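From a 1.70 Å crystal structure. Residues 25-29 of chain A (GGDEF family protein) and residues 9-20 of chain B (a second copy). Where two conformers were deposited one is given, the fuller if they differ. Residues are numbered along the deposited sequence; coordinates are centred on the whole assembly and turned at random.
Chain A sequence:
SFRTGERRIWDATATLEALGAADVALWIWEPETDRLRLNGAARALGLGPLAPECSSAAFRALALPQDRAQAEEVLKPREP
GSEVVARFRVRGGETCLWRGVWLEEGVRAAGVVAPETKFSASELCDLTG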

# COMPACT_ATOMS: atom_id res chain seq x y z
N ALA A 25 -4.68 -3.52 0.47
CA ALA A 25 -4.88 -4.15 -0.84
C ALA A 25 -4.65 -3.13 -1.96
O ALA A 25 -4.72 -1.91 -1.74
CB ALA A 25 -6.26 -4.79 -0.96
N LEU A 26 -4.33 -3.63 -3.14
CA LEU A 26 -4.21 -2.78 -4.31
C LEU A 26 -5.45 -2.96 -5.18
O LEU A 26 -6.04 -4.03 -5.19
CB LEU A 26 -2.94 -3.15 -5.09
CG LEU A 26 -1.61 -3.12 -4.31
CD1 LEU A 26 -0.45 -3.57 -5.19
CD2 LEU A 26 -1.35 -1.73 -3.72
N TRP A 27 -5.84 -1.92 -5.89
CA TRP A 27 -7.01 -1.97 -6.76
C TRP A 27 -6.74 -1.28 -8.08
O TRP A 27 -5.95 -0.31 -8.15
CB TRP A 27 -8.26 -1.38 -6.06
CG TRP A 27 -8.10 0.08 -5.62
CD1 TRP A 27 -7.63 0.52 -4.42
CD2 TRP A 27 -8.44 1.25 -6.38
NE1 TRP A 27 -7.64 1.90 -4.39
CE2 TRP A 27 -8.14 2.37 -5.57
CE3 TRP A 27 -8.97 1.46 -7.66
CZ2 TRP A 27 -8.35 3.69 -6.01
CZ3 TRP A 27 -9.18 2.77 -8.10
CH2 TRP A 27 -8.86 3.87 -7.27
N ILE A 28 -7.39 -1.80 -9.12
CA ILE A 28 -7.46 -1.15 -10.43
C ILE A 28 -8.92 -1.16 -10.87
O ILE A 28 -9.59 -2.19 -10.80
CB ILE A 28 -6.57 -1.84 -11.49
CG1 ILE A 28 -5.09 -1.73 -11.10
CG2 ILE A 28 -6.79 -1.22 -12.87
CD1 ILE A 28 -4.15 -2.58 -11.91
N TRP A 29 -9.40 0.01 -11.31
CA TRP A 29 -10.78 0.17 -11.76
C TRP A 29 -10.80 0.52 -13.24
O TRP A 29 -10.16 1.49 -13.69
CB TRP A 29 -11.52 1.22 -10.89
CG TRP A 29 -12.81 1.74 -11.48
CD1 TRP A 29 -13.15 3.06 -11.69
CD2 TRP A 29 -13.93 0.97 -11.92
NE1 TRP A 29 -14.41 3.14 -12.24
CE2 TRP A 29 -14.91 1.87 -12.39
CE3 TRP A 29 -14.21 -0.41 -11.96
CZ2 TRP A 29 -16.14 1.44 -12.91
CZ3 TRP A 29 -15.42 -0.83 -12.47
CH2 TRP A 29 -16.37 0.09 -12.94
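Chain B, residues 9-20: IWDATATLEALG

The most distinctive element of this contact is Trp B10, which precedes the helix of chain B yet is bonded to it through Thr B15 and lies against Leu A26, Trp A27 N and Ile A28. The helix crosses a strand in the other copy almost at a right angle, 95° between their N-to-C directions. The axes approach to 7.8 Å, with Ala B14 and Ala B18 among the helix residues in contact with the strand. No hydrogen bond joins the two stretches; the contact between them is mainly apolar packing. Strand 25-29 of chain A is extended throughout, so its side chains alternate: Leu A26 and Ile A28 point toward chain B, whereas Trp A27 points away.

In chain B, an extended lead-in carrying Trp B10 precedes the helix that begins at Ala B12. Asp B11 caps it, its OD1 accepting from Ala B14 N at 3.0 Å, and Trp B10 NE1 donates to Thr B15 OG1 at 2.8 Å, tying the indole to the first turns. The ring thus extends the helix's apolar surface. Leu A26 packs against both the ring and the helix: its CB lies 3.6 Å from Trp B10 CZ2 and 3.8 Å from Ala B18 CB, while its CD2 meets Leu B19 CD2 at 3.8 Å. Two residues along, Ile A28 CD1 reaches Ala B14 CB at 3.6 Å, and its CG1 lies 3.8 Å from Trp B10 CH2. The principle is general: alternation on a strand meets helical periodicity through a few side chains in contact, here with Ala B14 and Ala B18 one turn apart.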

# COMPACT_ATOMS: atom_id res chain seq x y z
N ILE B 9 -7.06 -10.69 -14.55
CA ILE B 9 -5.84 -11.24 -13.89
C ILE B 9 -5.04 -10.11 -13.20
O ILE B 9 -5.36 -8.92 -13.39
CB ILE B 9 -4.96 -12.05 -14.91
CG1 ILE B 9 -3.96 -12.96 -14.17
CG2 ILE B 9 -4.28 -11.13 -15.95
CD1 ILE B 9 -3.58 -14.21 -14.94
N TRP B 10 -4.05 -10.47 -12.40
CA TRP B 10 -3.14 -9.50 -11.78
C TRP B 10 -1.69 -9.91 -12.04
O TRP B 10 -1.35 -11.09 -11.91
CB TRP B 10 -3.42 -9.38 -10.27
CG TRP B 10 -2.82 -8.15 -9.66
CD1 TRP B 10 -1.52 -7.95 -9.32
CD2 TRP B 10 -3.52 -6.93 -9.33
NE1 TRP B 10 -1.35 -6.69 -8.79
CE2 TRP B 10 -2.55 -6.04 -8.79
CE3 TRP B 10 -4.85 -6.51 -9.42
CZ2 TRP B 10 -2.89 -4.75 -8.36
CZ3 TRP B 10 -5.18 -5.24 -8.99
CH2 TRP B 10 -4.20 -4.36 -8.47
N ASP B 11 -0.85 -8.95 -12.41
CA ASP B 11 0.58 -9.19 -12.65
C ASP B 11 1.50 -8.10 -12.08
O ASP B 11 1.02 -7.18 -11.40
CB ASP B 11 0.87 -9.40 -14.15
CG ASP B 11 0.51 -8.19 -15.00
OD1 ASP B 11 0.43 -7.05 -14.47
OD2 ASP B 11 0.31 -8.37 -16.22
N ALA B 12 2.80 -8.18 -12.35
CA ALA B 12 3.78 -7.25 -11.79
C ALA B 12 3.54 -5.80 -12.23
O ALA B 12 3.72 -4.87 -11.43
CB ALA B 12 5.20 -7.68 -12.13
N THR B 13 3.13 -5.61 -13.48
CA THR B 13 2.82 -4.27 -13.97
C THR B 13 1.61 -3.67 -13.26
O THR B 13 1.63 -2.49 -12.94
CB THR B 13 2.64 -4.18 -15.51
OG1 THR B 13 1.71 -5.18 -15.95
CG2 THR B 13 3.97 -4.37 -16.22
N ALA B 14 0.58 -4.48 -13.00
CA ALA B 14 -0.59 -4.03 -12.23
C ALA B 14 -0.19 -3.59 -10.82
O ALA B 14 -0.63 -2.54 -10.33
CB ALA B 14 -1.67 -5.11 -12.18
N THR B 15 0.67 -4.38 -10.17
CA THR B 15 1.21 -4.01 -8.87
C THR B 15 1.90 -2.65 -8.92
O THR B 15 1.58 -1.78 -8.11
CB THR B 15 2.09 -5.12 -8.29
OG1 THR B 15 1.25 -6.22 -7.93
CG2 THR B 15 2.84 -4.66 -7.06
N LEU B 16 2.79 -2.45 -9.88
CA LEU B 16 3.50 -1.17 -9.97
C LEU B 16 2.57 0.01 -10.28
O LEU B 16 2.77 1.10 -9.75
CB LEU B 16 4.67 -1.25 -10.95
CG LEU B 16 5.82 -2.19 -10.56
CD1 LEU B 16 6.90 -2.18 -11.66
CD2 LEU B 16 6.43 -1.86 -9.17
N GLU B 17 1.56 -0.22 -11.13
CA GLU B 17 0.58 0.81 -11.47
C GLU B 17 -0.20 1.29 -10.25
O GLU B 17 -0.34 2.50 -10.06
CB GLU B 17 -0.42 0.29 -12.52
CG GLU B 17 0.14 0.21 -13.93
CD GLU B 17 -0.90 -0.23 -14.94
OE1 GLU B 17 -1.88 -0.92 -14.54
OE2 GLU B 17 -0.75 0.10 -16.13
N ALA B 18 -0.70 0.34 -9.46
CA ALA B 18 -1.46 0.67 -8.25
C ALA B 18 -0.59 1.35 -7.18
O ALA B 18 -1.00 2.33 -6.58
CB ALA B 18 -2.14 -0.57 -7.70
N LEU B 19 0.62 0.82 -6.96
CA LEU B 19 1.58 1.41 -6.02
C LEU B 19 1.95 2.84 -6.43
O LEU B 19 1.96 3.76 -5.60
CB LEU B 19 2.83 0.53 -5.89
CG LEU B 19 2.70 -0.84 -5.20
CD1 LEU B 19 3.99 -1.64 -5.30
CD2 LEU B 19 2.26 -0.67 -3.74
N GLY B 20 2.23 3.03 -7.72
CA GLY B 20 2.57 4.34 -8.27
C GLY B 20 1.43 5.33 -8.12
O GLY B 20 1.65 6.50 -7.79